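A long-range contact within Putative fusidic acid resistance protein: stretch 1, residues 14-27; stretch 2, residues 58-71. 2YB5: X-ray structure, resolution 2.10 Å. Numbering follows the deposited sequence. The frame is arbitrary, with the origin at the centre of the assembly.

Stretch 1, residues 14-27: KVKQLVYQLIKLYR
Stretch 2, residues 58-71: DFITSIDDVKLTKK

The contact between these two stretches is a largely apolar packing of one face of a long helix against a short helix, the loop that follows it and the first residue of the next helix, pinned by a single hydrogen bond from a tyrosine to a backbone carbonyl at the helix end. It illustrates a general principle: a buried hydroxyl is well placed where a helix stops and its last carbonyls no longer receive the amide four residues on.

Stretch 1 is helical throughout, each amide from Leu-18 to Arg-27 bonding the carbonyl four residues earlier. After Asp-58, which precedes it at the N-cap position, stretch 2 forms a helix at 59-63, runs through a loop, and re-enters a helix at Lys-70. The two N-to-C directions differ by 27°, with a signed crossing angle of -27°, and the axes approach no closer than 12.5 Å, a spacing bridged by side chains. From a CA-CA separation of 7.9 Å for Val-19 and Ile-63, the chain then draws nearer, to 5.4 Å between the CA atoms of Tyr-26 and Val-66, and moves off again, to 6.8 Å for Ile-23 and Thr-69 and 8.0 Å for Tyr-20 and Lys-70. Stretch 2 thus runs up along the helix, turns near Tyr-26, and comes back down.

At the start, Phe-59 (chi1 t, chi2 70°) meets two valines one helical turn apart, both with chi1 near 169°. Val-19 CG2 lies at the ring edge, 4.0 Å from Phe-59 CZ, and Val-15 CG1 is 4.5 Å from Phe-59 CE2. A turn further along each helix, Leu-22 CD1 sits 4.3 Å from Ile-63 CD1; Ile-63 adopts chi1 p and chi2 t.

Tyr-26, with chi1 m and chi2 -29°, is the centrepiece, losing 112 Å² of the 548 Å² buried in total. Tyr-26 OH donates to Ile-63 O at 3.0 Å, and that oxygen lies at the ring edge, near its plane; Ile-63 O also takes a weak bond from Asp-65 N at 2.7 Å. Asp-64 then leaves helical phi/psi (-75/67), and Asp-65 opens a type I turn closed by Leu-68 N to Asp-65 O at 2.8 Å; Asp-65 OD1 also accepts from Lys-67 N at 2.8 Å. This turn carries Val-66 CA over the Tyr-26 ring, 3.9 Å from its centroid and 10° off the normal, a CH-pi contact. Val-66 CG1 adds a 3.9 Å approach to Tyr-26 CD1, while Leu-68 CB lies 4.2 Å from Tyr-26 CE2.

On the returning segment, Ile-23 (m, t) points toward stretch 2, its CD1 4.1 Å from Thr-69 C and 4.2 Å from Lys-70 CD. Lys-70 leaves sideways, but its m, m, t, t chain brings NZ to 4.3 Å from Tyr-20 CD1.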

# COMPACT_ATOMS: atom_id res chain seq x y z
N LYS A 14 5.07 2.99 4.97
CA LYS A 14 5.86 2.62 6.15
C LYS A 14 6.53 3.86 6.78
O LYS A 14 6.41 4.06 7.98
CB LYS A 14 6.90 1.54 5.80
CG LYS A 14 7.70 1.02 6.97
CD LYS A 14 6.88 0.14 7.88
CE LYS A 14 7.70 -0.29 9.08
NZ LYS A 14 6.97 -1.22 10.00
N VAL A 15 7.20 4.68 5.97
CA VAL A 15 7.82 5.92 6.48
C VAL A 15 6.80 6.74 7.29
O VAL A 15 7.10 7.22 8.38
CB VAL A 15 8.43 6.81 5.35
CG1 VAL A 15 8.81 8.18 5.90
CG2 VAL A 15 9.67 6.17 4.72
N LYS A 16 5.60 6.87 6.74
CA LYS A 16 4.51 7.62 7.36
C LYS A 16 4.09 6.98 8.68
O LYS A 16 3.99 7.66 9.71
CB LYS A 16 3.35 7.69 6.37
CG LYS A 16 2.06 8.33 6.87
CD LYS A 16 0.96 8.21 5.81
CE LYS A 16 0.41 6.77 5.72
NZ LYS A 16 -0.50 6.51 4.55
N GLN A 17 3.89 5.67 8.67
CA GLN A 17 3.61 4.92 9.90
C GLN A 17 4.70 5.11 10.97
O GLN A 17 4.39 5.16 12.17
CB GLN A 17 3.40 3.43 9.61
CG GLN A 17 2.07 3.10 8.92
CD GLN A 17 1.94 1.65 8.47
OE1 GLN A 17 0.99 1.29 7.77
NE2 GLN A 17 2.89 0.81 8.88
N LEU A 18 5.95 5.22 10.55
CA LEU A 18 7.05 5.42 11.50
C LEU A 18 7.03 6.84 12.08
O LEU A 18 7.28 7.02 13.28
CB LEU A 18 8.40 5.13 10.85
CG LEU A 18 8.65 3.66 10.45
CD1 LEU A 18 9.74 3.58 9.40
CD2 LEU A 18 8.99 2.80 11.66
N VAL A 19 6.72 7.82 11.25
CA VAL A 19 6.62 9.20 11.70
C VAL A 19 5.52 9.38 12.75
O VAL A 19 5.74 10.04 13.77
CB VAL A 19 6.42 10.18 10.52
CG1 VAL A 19 6.05 11.56 11.02
CG2 VAL A 19 7.70 10.25 9.68
N TYR A 20 4.35 8.77 12.54
CA TYR A 20 3.28 8.81 13.55
C TYR A 20 3.68 8.07 14.82
O TYR A 20 3.26 8.46 15.90
CB TYR A 20 1.97 8.20 13.04
CG TYR A 20 1.30 8.88 11.85
CD1 TYR A 20 1.44 10.25 11.61
CD2 TYR A 20 0.52 8.14 10.97
CE1 TYR A 20 0.81 10.86 10.51
CE2 TYR A 20 -0.12 8.73 9.88
CZ TYR A 20 0.03 10.08 9.65
OH TYR A 20 -0.60 10.64 8.55
N GLN A 21 4.48 7.01 14.70
CA GLN A 21 4.96 6.31 15.88
C GLN A 21 5.86 7.23 16.70
O GLN A 21 5.79 7.22 17.92
CB GLN A 21 5.69 5.01 15.50
CG GLN A 21 5.90 4.04 16.70
CD GLN A 21 4.68 3.17 17.03
OE1 GLN A 21 3.59 3.38 16.51
NE2 GLN A 21 4.88 2.18 17.89
N LEU A 22 6.70 8.02 16.03
CA LEU A 22 7.52 9.03 16.68
C LEU A 22 6.67 10.02 17.47
O LEU A 22 7.05 10.43 18.57
CB LEU A 22 8.37 9.81 15.66
CG LEU A 22 9.80 9.34 15.42
CD1 LEU A 22 10.48 10.27 14.41
CD2 LEU A 22 10.59 9.30 16.72
N ILE A 23 5.53 10.40 16.90
CA ILE A 23 4.60 11.30 17.57
C ILE A 23 3.98 10.66 18.83
O ILE A 23 3.74 11.35 19.82
CB ILE A 23 3.49 11.77 16.61
CG1 ILE A 23 4.09 12.74 15.58
CG2 ILE A 23 2.37 12.46 17.38
CD1 ILE A 23 3.14 13.10 14.44
N LYS A 24 3.73 9.35 18.79
CA LYS A 24 3.28 8.63 19.99
C LYS A 24 4.32 8.75 21.10
O LYS A 24 4.00 9.11 22.23
CB LYS A 24 3.01 7.15 19.69
CG LYS A 24 1.70 6.87 18.96
CD LYS A 24 1.64 5.40 18.52
CE LYS A 24 0.23 4.93 18.22
NZ LYS A 24 0.22 3.55 17.65
N LEU A 25 5.58 8.47 20.76
CA LEU A 25 6.69 8.64 21.71
C LEU A 25 6.76 10.07 22.25
O LEU A 25 6.86 10.26 23.45
CB LEU A 25 8.03 8.25 21.08
CG LEU A 25 8.49 6.80 21.26
CD1 LEU A 25 7.40 5.80 20.95
CD2 LEU A 25 9.73 6.53 20.41
N TYR A 26 6.70 11.06 21.36
CA TYR A 26 6.72 12.45 21.79
C TYR A 26 5.52 12.79 22.68
O TYR A 26 5.64 13.62 23.58
CB TYR A 26 6.77 13.41 20.60
CG TYR A 26 7.99 13.29 19.69
CD1 TYR A 26 9.22 12.85 20.17
CD2 TYR A 26 7.91 13.65 18.36
CE1 TYR A 26 10.33 12.75 19.33
CE2 TYR A 26 9.00 13.56 17.51
CZ TYR A 26 10.21 13.11 18.00
OH TYR A 26 11.29 13.03 17.15
N ARG A 27 4.38 12.14 22.45
CA ARG A 27 3.19 12.33 23.30
C ARG A 27 3.44 11.90 24.75
O ARG A 27 2.85 12.47 25.67
CB ARG A 27 1.99 11.57 22.75
N ASP A 58 18.26 15.59 6.75
CA ASP A 58 17.56 16.83 6.42
C ASP A 58 16.15 16.71 6.97
O ASP A 58 15.77 17.41 7.91
CB ASP A 58 17.54 17.05 4.90
CG ASP A 58 16.34 17.85 4.43
OD1 ASP A 58 15.95 18.82 5.11
OD2 ASP A 58 15.80 17.50 3.36
N PHE A 59 15.38 15.79 6.37
CA PHE A 59 14.06 15.43 6.86
C PHE A 59 14.23 14.80 8.23
O PHE A 59 13.47 15.09 9.15
CB PHE A 59 13.38 14.47 5.88
CG PHE A 59 12.08 13.89 6.37
CD1 PHE A 59 10.94 14.68 6.49
CD2 PHE A 59 11.98 12.54 6.68
CE1 PHE A 59 9.74 14.14 6.95
CE2 PHE A 59 10.78 11.99 7.12
CZ PHE A 59 9.66 12.79 7.26
N ILE A 60 15.26 13.95 8.36
CA ILE A 60 15.60 13.32 9.63
C ILE A 60 15.83 14.38 10.70
O ILE A 60 15.28 14.29 11.79
CB ILE A 60 16.87 12.42 9.52
CG1 ILE A 60 16.57 11.15 8.72
CG2 ILE A 60 17.39 12.05 10.89
CD1 ILE A 60 15.55 10.20 9.36
N THR A 61 16.65 15.39 10.38
CA THR A 61 16.91 16.50 11.30
C THR A 61 15.62 17.23 11.63
O THR A 61 15.32 17.49 12.80
CB THR A 61 17.95 17.50 10.72
OG1 THR A 61 19.27 16.93 10.83
CG2 THR A 61 17.92 18.84 11.46
N SER A 62 14.83 17.54 10.61
CA SER A 62 13.56 18.22 10.78
C SER A 62 12.58 17.49 11.72
O SER A 62 11.97 18.14 12.57
CB SER A 62 12.89 18.45 9.43
OG SER A 62 11.82 19.36 9.55
N ILE A 63 12.45 16.17 11.57
CA ILE A 63 11.51 15.37 12.40
C ILE A 63 12.04 15.03 13.81
O ILE A 63 11.26 14.69 14.70
CB ILE A 63 11.05 14.05 11.71
CG1 ILE A 63 12.22 13.09 11.49
CG2 ILE A 63 10.33 14.34 10.39
CD1 ILE A 63 11.84 11.87 10.66
N ASP A 64 13.35 15.11 14.00
CA ASP A 64 13.96 14.88 15.31
C ASP A 64 13.70 16.08 16.23
O ASP A 64 14.63 16.79 16.61
CB ASP A 64 15.46 14.61 15.16
CG ASP A 64 16.10 14.06 16.42
OD1 ASP A 64 15.43 14.02 17.47
OD2 ASP A 64 17.28 13.68 16.36
N ASP A 65 12.44 16.28 16.59
CA ASP A 65 12.00 17.48 17.30
C ASP A 65 10.75 17.14 18.12
O ASP A 65 9.67 17.01 17.56
CB ASP A 65 11.70 18.61 16.30
CG ASP A 65 11.42 19.95 16.99
OD1 ASP A 65 10.46 20.04 17.78
OD2 ASP A 65 12.16 20.92 16.72
N VAL A 66 10.91 17.04 19.44
CA VAL A 66 9.81 16.69 20.35
C VAL A 66 8.56 17.58 20.23
O VAL A 66 7.48 17.20 20.70
CB VAL A 66 10.27 16.70 21.84
CG1 VAL A 66 11.25 15.58 22.11
CG2 VAL A 66 10.87 18.06 22.22
N LYS A 67 8.70 18.75 19.60
CA LYS A 67 7.59 19.66 19.37
C LYS A 67 6.99 19.49 17.97
O LYS A 67 6.32 20.39 17.47
CB LYS A 67 8.04 21.13 19.53
CG LYS A 67 8.86 21.41 20.77
CD LYS A 67 8.03 21.28 22.04
CE LYS A 67 7.06 22.45 22.22
NZ LYS A 67 6.60 22.56 23.64
N LEU A 68 7.26 18.34 17.35
CA LEU A 68 6.65 18.01 16.07
C LEU A 68 5.19 17.61 16.31
O LEU A 68 4.85 17.08 17.37
CB LEU A 68 7.41 16.86 15.39
CG LEU A 68 6.99 16.48 13.96
CD1 LEU A 68 7.17 17.64 13.01
CD2 LEU A 68 7.78 15.27 13.48
N THR A 69 4.34 17.89 15.33
CA THR A 69 2.93 17.53 15.40
C THR A 69 2.45 17.12 14.00
O THR A 69 3.23 17.14 13.05
CB THR A 69 2.09 18.69 15.96
OG1 THR A 69 0.73 18.27 16.14
CG2 THR A 69 2.14 19.89 15.02
N LYS A 70 1.17 16.76 13.89
CA LYS A 70 0.61 16.26 12.62
C LYS A 70 0.92 17.22 11.47
O LYS A 70 1.61 16.86 10.52
CB LYS A 70 -0.91 16.04 12.72
CG LYS A 70 -1.39 15.16 13.88
CD LYS A 70 -0.92 13.72 13.77
CE LYS A 70 -1.39 12.91 14.97
NZ LYS A 70 -1.30 11.44 14.73
N LYS A 71 0.42 18.45 11.59
CA LYS A 71 0.53 19.45 10.52
C LYS A 71 1.94 19.57 9.96
O LYS A 71 2.15 19.44 8.75
CB LYS A 71 0.06 20.82 11.02